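Local coordinates for peptidoglycan synthetase penicillin-binding protein 3 (Bifidobacterium adolescentis, PDB 4YE5), which probably binds penicillin and, as a member of the transpeptidase family, is thought to cross-link peptidoglycan strands in cell-wall synthesis, at residues H303-N313 with D327-I338; A414-G422 with D454-M465. One frame throughout, in Å; residues are numbered along the deposited sequence.

Interaction 1. Residues H303-N313 with D327-I338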
# COMPACT_ATOMS: atom_id res chain seq x y z
N HIS A 303 20.10 9.67 31.58
CA HIS A 303 19.18 10.10 32.62
C HIS A 303 18.26 8.95 33.00
O HIS A 303 18.19 7.95 32.28
CB HIS A 303 18.36 11.33 32.16
CG HIS A 303 19.12 12.62 32.26
ND1 HIS A 303 19.46 13.19 33.47
CD2 HIS A 303 19.62 13.44 31.31
CE1 HIS A 303 20.13 14.31 33.26
NE2 HIS A 303 20.24 14.49 31.95
N LYS A 304 17.60 9.09 34.14
CA LYS A 304 16.46 8.23 34.46
C LYS A 304 15.18 9.00 34.18
O LYS A 304 15.17 10.23 34.18
CB LYS A 304 16.50 7.76 35.91
CG LYS A 304 17.64 6.78 36.23
CD LYS A 304 17.85 6.69 37.74
CE LYS A 304 19.17 6.01 38.08
NZ LYS A 304 19.37 4.76 37.28
N ILE A 305 14.09 8.26 33.98
CA ILE A 305 12.83 8.83 33.53
C ILE A 305 12.26 9.81 34.57
O ILE A 305 11.53 10.74 34.23
CB ILE A 305 11.80 7.70 33.22
CG1 ILE A 305 10.56 8.27 32.52
CG2 ILE A 305 11.43 6.92 34.49
CD1 ILE A 305 10.88 8.97 31.25
N ASP A 306 12.60 9.61 35.83
CA ASP A 306 12.09 10.51 36.86
C ASP A 306 13.11 11.55 37.35
O ASP A 306 12.90 12.15 38.40
CB ASP A 306 11.49 9.72 38.03
CG ASP A 306 12.51 8.80 38.69
OD1 ASP A 306 13.63 8.64 38.16
OD2 ASP A 306 12.17 8.23 39.75
N ASP A 307 14.18 11.76 36.59
CA ASP A 307 15.17 12.80 36.93
C ASP A 307 14.53 14.18 36.93
O ASP A 307 13.70 14.47 36.08
CB ASP A 307 16.35 12.80 35.95
CG ASP A 307 17.40 11.74 36.29
OD1 ASP A 307 17.35 11.18 37.40
OD2 ASP A 307 18.27 11.47 35.44
N LYS A 308 14.93 15.02 37.88
CA LYS A 308 14.29 16.31 38.07
C LYS A 308 15.07 17.43 37.40
O LYS A 308 16.28 17.53 37.55
CB LYS A 308 14.17 16.62 39.57
CG LYS A 308 13.37 15.61 40.37
CD LYS A 308 13.38 15.99 41.86
CE LYS A 308 12.52 15.06 42.69
NZ LYS A 308 12.96 13.63 42.59
N PHE A 309 14.35 18.27 36.66
CA PHE A 309 14.97 19.41 36.00
C PHE A 309 14.27 20.72 36.37
O PHE A 309 13.07 20.74 36.68
CB PHE A 309 14.94 19.24 34.47
CG PHE A 309 15.70 18.03 33.97
CD1 PHE A 309 15.09 16.78 33.91
CD2 PHE A 309 17.01 18.15 33.52
CE1 PHE A 309 15.78 15.66 33.43
CE2 PHE A 309 17.71 17.04 33.03
CZ PHE A 309 17.09 15.79 32.98
N THR A 310 15.03 21.80 36.32
CA THR A 310 14.47 23.15 36.30
C THR A 310 14.57 23.66 34.88
O THR A 310 15.66 23.84 34.34
CB THR A 310 15.24 24.09 37.24
OG1 THR A 310 15.20 23.57 38.57
CG2 THR A 310 14.63 25.49 37.22
N VAL A 311 13.42 23.89 34.26
CA VAL A 311 13.38 24.18 32.84
C VAL A 311 12.88 25.59 32.62
O VAL A 311 11.69 25.85 32.76
CB VAL A 311 12.47 23.15 32.09
CG1 VAL A 311 12.62 23.29 30.59
CG2 VAL A 311 12.80 21.74 32.52
N PRO A 312 13.79 26.51 32.28
CA PRO A 312 13.44 27.91 32.02
C PRO A 312 12.78 28.00 30.65
O PRO A 312 12.78 26.99 29.95
CB PRO A 312 14.80 28.62 32.02
CG PRO A 312 15.75 27.58 31.54
CD PRO A 312 15.21 26.24 32.03
N ASN A 313 12.23 29.14 30.26
CA ASN A 313 11.55 29.13 28.96
C ASN A 313 12.49 29.36 27.78
O ASN A 313 12.09 29.23 26.63
CB ASN A 313 10.33 30.05 28.91
CG ASN A 313 10.67 31.44 28.45
OD1 ASN A 313 10.15 31.91 27.44
ND2 ASN A 313 11.54 32.12 29.18
N ASP A 327 5.55 30.73 26.36
CA ASP A 327 6.23 31.34 27.50
C ASP A 327 5.83 30.65 28.80
O ASP A 327 4.65 30.57 29.13
CB ASP A 327 5.89 32.82 27.61
CG ASP A 327 6.68 33.68 26.64
OD1 ASP A 327 7.88 33.39 26.43
OD2 ASP A 327 6.11 34.65 26.10
N HIS A 328 6.80 30.12 29.52
CA HIS A 328 6.57 29.66 30.88
C HIS A 328 7.69 30.20 31.76
O HIS A 328 8.58 30.88 31.26
CB HIS A 328 6.45 28.13 30.96
CG HIS A 328 7.55 27.40 30.28
ND1 HIS A 328 8.82 27.27 30.82
CD2 HIS A 328 7.59 26.74 29.09
CE1 HIS A 328 9.58 26.57 29.99
NE2 HIS A 328 8.85 26.23 28.94
N GLY A 329 7.65 29.92 33.05
CA GLY A 329 8.71 30.34 33.95
C GLY A 329 9.72 29.22 34.11
O GLY A 329 9.84 28.36 33.23
N ASN A 330 10.44 29.21 35.22
CA ASN A 330 11.34 28.11 35.55
C ASN A 330 10.57 26.91 36.11
O ASN A 330 10.33 26.82 37.31
CB ASN A 330 12.40 28.57 36.55
CG ASN A 330 13.39 29.54 35.94
OD1 ASN A 330 13.26 29.92 34.77
ND2 ASN A 330 14.38 29.95 36.72
N GLU A 331 10.21 25.97 35.23
CA GLU A 331 9.33 24.88 35.60
C GLU A 331 10.06 23.70 36.24
O GLU A 331 11.19 23.39 35.87
CB GLU A 331 8.55 24.40 34.37
CG GLU A 331 7.62 25.43 33.77
CD GLU A 331 6.29 25.54 34.49
OE1 GLU A 331 5.33 26.04 33.87
OE2 GLU A 331 6.19 25.12 35.67
N HIS A 332 9.38 23.06 37.19
CA HIS A 332 9.91 21.90 37.91
C HIS A 332 9.36 20.62 37.29
O HIS A 332 8.41 20.03 37.79
CB HIS A 332 9.49 21.96 39.38
CG HIS A 332 10.21 22.99 40.19
ND1 HIS A 332 10.07 23.10 41.56
CD2 HIS A 332 11.08 23.96 39.82
CE1 HIS A 332 10.82 24.09 42.00
NE2 HIS A 332 11.44 24.64 40.96
N TRP A 333 9.98 20.20 36.19
CA TRP A 333 9.53 19.03 35.45
C TRP A 333 10.52 17.88 35.58
O TRP A 333 11.73 18.10 35.63
CB TRP A 333 9.36 19.38 33.97
CG TRP A 333 8.20 20.32 33.69
CD1 TRP A 333 7.07 20.46 34.43
CD2 TRP A 333 8.09 21.24 32.59
NE1 TRP A 333 6.25 21.41 33.86
CE2 TRP A 333 6.85 21.90 32.74
CE3 TRP A 333 8.91 21.56 31.50
CZ2 TRP A 333 6.42 22.88 31.83
CZ3 TRP A 333 8.47 22.53 30.60
CH2 TRP A 333 7.23 23.17 30.77
N THR A 334 10.00 16.66 35.62
CA THR A 334 10.86 15.49 35.47
C THR A 334 11.13 15.25 34.00
O THR A 334 10.59 15.95 33.14
CB THR A 334 10.19 14.24 36.02
OG1 THR A 334 8.99 13.99 35.27
CG2 THR A 334 9.88 14.41 37.53
N LEU A 335 11.96 14.26 33.69
CA LEU A 335 12.23 13.95 32.29
C LEU A 335 10.93 13.56 31.58
O LEU A 335 10.69 13.98 30.45
CB LEU A 335 13.27 12.84 32.14
CG LEU A 335 13.78 12.62 30.71
CD1 LEU A 335 14.51 13.86 30.22
CD2 LEU A 335 14.69 11.40 30.65
N ALA A 336 10.10 12.77 32.25
CA ALA A 336 8.78 12.43 31.72
C ALA A 336 7.95 13.69 31.43
O ALA A 336 7.28 13.78 30.40
CB ALA A 336 8.04 11.49 32.67
N GLY A 337 8.01 14.66 32.33
CA GLY A 337 7.28 15.91 32.14
C GLY A 337 7.78 16.75 30.97
O GLY A 337 7.00 17.44 30.31
N ILE A 338 9.08 16.70 30.70
CA ILE A 338 9.63 17.37 29.52
C ILE A 338 8.97 16.82 28.24
O ILE A 338 8.66 17.58 27.29
CB ILE A 338 11.18 17.27 29.47
CG1 ILE A 338 11.80 18.26 30.47
CG2 ILE A 338 11.71 17.52 28.04
CD1 ILE A 338 13.23 17.94 30.90

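Interaction 2. Residues A414-G422 with D454-M465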
# COMPACT_ATOMS: atom_id res chain seq x y z
N ALA A 414 8.21 3.65 14.23
CA ALA A 414 9.06 4.09 15.34
C ALA A 414 8.28 4.11 16.65
O ALA A 414 8.74 3.64 17.68
CB ALA A 414 9.64 5.49 15.05
N ILE A 415 7.07 4.65 16.61
CA ILE A 415 6.20 4.61 17.78
C ILE A 415 5.82 3.18 18.19
O ILE A 415 5.71 2.87 19.39
CB ILE A 415 4.94 5.46 17.55
CG1 ILE A 415 5.35 6.94 17.45
CG2 ILE A 415 3.90 5.23 18.66
CD1 ILE A 415 6.02 7.49 18.73
N SER A 416 5.65 2.30 17.21
CA SER A 416 5.32 0.90 17.51
C SER A 416 6.40 0.27 18.39
O SER A 416 6.11 -0.63 19.19
CB SER A 416 5.18 0.08 16.23
OG SER A 416 6.44 -0.41 15.82
N VAL A 417 7.63 0.74 18.25
CA VAL A 417 8.74 0.18 19.04
C VAL A 417 8.45 0.30 20.54
O VAL A 417 8.70 -0.63 21.31
CB VAL A 417 10.09 0.91 18.76
CG1 VAL A 417 11.15 0.51 19.80
CG2 VAL A 417 10.57 0.60 17.37
N ILE A 418 7.91 1.45 20.95
CA ILE A 418 7.54 1.65 22.36
C ILE A 418 6.36 0.75 22.78
O ILE A 418 6.25 0.33 23.93
CB ILE A 418 7.12 3.13 22.63
CG1 ILE A 418 8.15 4.12 22.07
CG2 ILE A 418 6.86 3.36 24.10
CD1 ILE A 418 9.59 3.86 22.50
N ALA A 419 5.45 0.52 21.85
CA ALA A 419 4.28 -0.34 22.10
C ALA A 419 4.63 -1.81 22.16
O ALA A 419 3.93 -2.61 22.80
CB ALA A 419 3.22 -0.10 20.99
N ASN A 420 5.69 -2.18 21.44
CA ASN A 420 6.04 -3.58 21.24
C ASN A 420 7.28 -3.99 22.05
O ASN A 420 8.14 -4.74 21.57
CB ASN A 420 6.25 -3.85 19.74
CG ASN A 420 6.19 -5.33 19.41
OD1 ASN A 420 5.45 -6.08 20.02
ND2 ASN A 420 6.99 -5.76 18.43
N LYS A 421 7.39 -3.47 23.27
CA LYS A 421 8.43 -3.90 24.21
C LYS A 421 9.85 -3.61 23.72
O LYS A 421 10.79 -4.30 24.11
CB LYS A 421 8.28 -5.39 24.55
CG LYS A 421 6.95 -5.71 25.26
CD LYS A 421 6.69 -7.19 25.33
CE LYS A 421 5.59 -7.49 26.33
NZ LYS A 421 5.29 -8.95 26.36
N GLY A 422 10.00 -2.59 22.86
CA GLY A 422 11.32 -2.15 22.44
C GLY A 422 11.83 -2.81 21.17
O GLY A 422 12.99 -2.60 20.77
N ASP A 454 15.90 -1.51 25.46
CA ASP A 454 15.49 -2.50 26.45
C ASP A 454 13.98 -2.42 26.66
O ASP A 454 13.39 -1.34 26.55
CB ASP A 454 16.19 -2.26 27.79
CG ASP A 454 17.69 -2.52 27.74
OD1 ASP A 454 18.22 -2.95 26.69
OD2 ASP A 454 18.33 -2.32 28.79
N GLU A 455 13.37 -3.56 26.97
CA GLU A 455 11.95 -3.62 27.30
C GLU A 455 11.59 -2.70 28.49
O GLU A 455 10.54 -2.06 28.52
CB GLU A 455 11.53 -5.06 27.60
CG GLU A 455 10.06 -5.22 27.98
CD GLU A 455 9.62 -6.68 28.10
OE1 GLU A 455 10.23 -7.57 27.45
OE2 GLU A 455 8.68 -6.94 28.86
N SER A 456 12.49 -2.61 29.45
CA SER A 456 12.22 -1.76 30.60
C SER A 456 12.21 -0.27 30.17
O SER A 456 11.43 0.54 30.66
CB SER A 456 13.24 -2.03 31.70
OG SER A 456 14.56 -1.80 31.24
N VAL A 457 13.05 0.09 29.21
CA VAL A 457 13.08 1.46 28.71
C VAL A 457 11.80 1.75 27.93
O VAL A 457 11.19 2.82 28.08
CB VAL A 457 14.32 1.73 27.83
CG1 VAL A 457 14.18 3.07 27.03
CG2 VAL A 457 15.58 1.73 28.68
N ALA A 458 11.40 0.81 27.08
CA ALA A 458 10.14 0.90 26.38
C ALA A 458 8.95 1.09 27.34
O ALA A 458 8.06 1.89 27.07
CB ALA A 458 9.92 -0.32 25.50
N SER A 459 8.94 0.35 28.45
CA SER A 459 7.88 0.48 29.44
C SER A 459 7.82 1.87 30.03
O SER A 459 6.73 2.40 30.27
CB SER A 459 8.08 -0.52 30.59
OG SER A 459 7.74 -1.81 30.15
N GLN A 460 8.98 2.43 30.34
CA GLN A 460 9.03 3.76 30.96
C GLN A 460 8.58 4.84 29.98
O GLN A 460 7.92 5.81 30.37
CB GLN A 460 10.45 4.05 31.47
CG GLN A 460 10.82 3.15 32.64
CD GLN A 460 12.29 3.23 33.04
OE1 GLN A 460 13.10 3.92 32.41
NE2 GLN A 460 12.65 2.52 34.10
N MSE A 461 8.93 4.67 28.70
CA MSE A 461 8.51 5.62 27.67
C MSE A 461 7.00 5.51 27.39
O MSE A 461 6.33 6.50 27.14
CB MSE A 461 9.30 5.38 26.37
CG MSE A 461 10.77 5.78 26.44
SE MSE A 461 10.97 7.63 26.95
CE MSE A 461 9.99 8.47 25.52
N LEU A 462 6.46 4.30 27.44
CA LEU A 462 5.02 4.11 27.28
C LEU A 462 4.28 4.82 28.41
O LEU A 462 3.25 5.48 28.20
CB LEU A 462 4.72 2.60 27.31
CG LEU A 462 3.33 2.12 26.94
CD1 LEU A 462 3.00 2.48 25.50
CD2 LEU A 462 3.25 0.60 27.12
N ASN A 463 4.80 4.66 29.62
CA ASN A 463 4.29 5.34 30.80
C ASN A 463 4.33 6.88 30.63
O ASN A 463 3.35 7.57 30.91
CB ASN A 463 5.11 4.89 32.02
CG ASN A 463 4.54 5.38 33.35
OD1 ASN A 463 4.24 6.56 33.52
ND2 ASN A 463 4.42 4.47 34.31
N ALA A 464 5.44 7.41 30.14
CA ALA A 464 5.55 8.86 29.90
C ALA A 464 4.61 9.31 28.77
O ALA A 464 4.05 10.41 28.82
CB ALA A 464 7.00 9.25 29.59
N MSE A 465 4.44 8.46 27.75
CA MSE A 465 3.49 8.75 26.67
C MSE A 465 2.03 8.72 27.14
O MSE A 465 1.18 9.45 26.63
CB MSE A 465 3.67 7.82 25.46
CG MSE A 465 4.99 8.03 24.71
SE MSE A 465 5.09 6.89 23.15
CE MSE A 465 3.62 7.72 22.11
O HOH W 1 8.27 -9.72 27.95

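Interaction 1. Residues H303-N313 with D327-I338
V311 and E331 form the antiparallel hydrogen-bonded pair at one end of a two-stranded sheet in the penicillin-binding transpeptidase domain, each backbone N-H answering the other's carbonyl. V311 N reaches E331 O at 2.8 Å, and E331 N returns to V311 O at 2.9 Å. One hydrogen-bonded pair further on, F309 N donates to W333 O over 2.8 Å. The return bond from W333 N to F309 O is weak, but F309 O also accepts from the indole NE1 of W566 in the C-terminal tail. Where the strand turns into helix 335-340, A336 N is satisfied by I305 O at 3.2 Å, and L335 N bonds weakly to D307 O. Threonine suits the N-cap: T334 OG1, placed between backbone N and carbonyl carbon (chi1 62°), accepts from G337 N and is also hydrogen-bonded to P563 O.

D307 OD2 braces the turn from K304 to D307, taking H303 ND1 and K304 N from opposite faces of its carboxylate. H328 has both ring nitrogens engaged, ND1 with G329 O at 2.8 Å and NE2 with D324. Held in this way, the imidazole offers one face to N313 CB, 3.8 Å from the ring centroid, and the other to W333 CH2.

On the face carrying F309, V311 and W333 the apolar residue types suit their burial. I338 CD1 packs 3.7 Å from F309 CD1, and V311 CB lies 3.9 Å from W333 CE3. The ring of W566 stacks on H332 on the other face, while the tail also pairs by backbone with H332 and T334. F309, V311 and P312 rest on helix 344-350, L335 reaches helix 290-299, and I305 and A336 touch helix 455-470.

Interaction 2. Residues A414-G422 with D454-M465
I418 projects from the last turn of helix 408-419 into a hollow on helix 455-470 formed by A458, M461, L462 and M465. Its CG2 branch, anti to the backbone N (CG1 has chi1 -49°), does most of the touching. This methyl lies 3.5 Å from A458 O and 4.1 Å from M465 SE, and it also packs on M461 CB and L462 CB. A beta-branched residue suits the place, since the second branch, ending in CD1, can lean toward M461 CB. M461, a selenomethionine, meets I418 through CB, and bends at chi2 and chi3 carry the rest of its chain away. The other selenomethionine, M465, keeps chi2 extended (-177°) and bends only at chi3, bringing CE to 4.2 Å from I415 CD1.

This is a knob-into-hole contact in the helical part of the penicillin-binding transpeptidase domain, and the crossing is steep: the axes of segments 414-419 and 455-465 pass 9.0 Å apart at 106°. I415 and L462 also touch strand 501-510 of the five-stranded sheet, and M461 lies against helix 290-299.

Just past the end of helix 408-419, G422 comes up to A458, with A458 CB 3.5 Å from G422 N. G422 has a positive phi at which a CB would jam against the preceding carbonyl, and it would also lie close to D454 O. At the exposed margin, K421 and E455 run extended side by side, their aliphatic parts touching at K421 CB and E455 CG, 3.9 Å apart. Their charged ends stay separate, K421 NZ standing 4.7 Å from E455 OE2, and a water donates to E455 OE2 while accepting weakly from K421 NZ.

Along the chain, interaction 1 comes first: strand 308-311 is followed by strands 314-317 and 320-323 before strand 331-334 returns to it, closing a short loop of 13 intervening residues. Interaction 2 opens only later, after helices 344-350 and 356-365, and its 31-residue loop carries strands 423-424, 430-434, 440-442 and 450-451 between helices 408-419 and 455-470. The two loops thus follow in series, without nesting or crossing. In space they meet along helix 455-470: A336 CB lies 3.9 Å from A464 CB, and I305 CD1 is 4.2 Å from the same A464 CB. Together they tie the small two-stranded sheet and C-terminal tail to the transpeptidase helices.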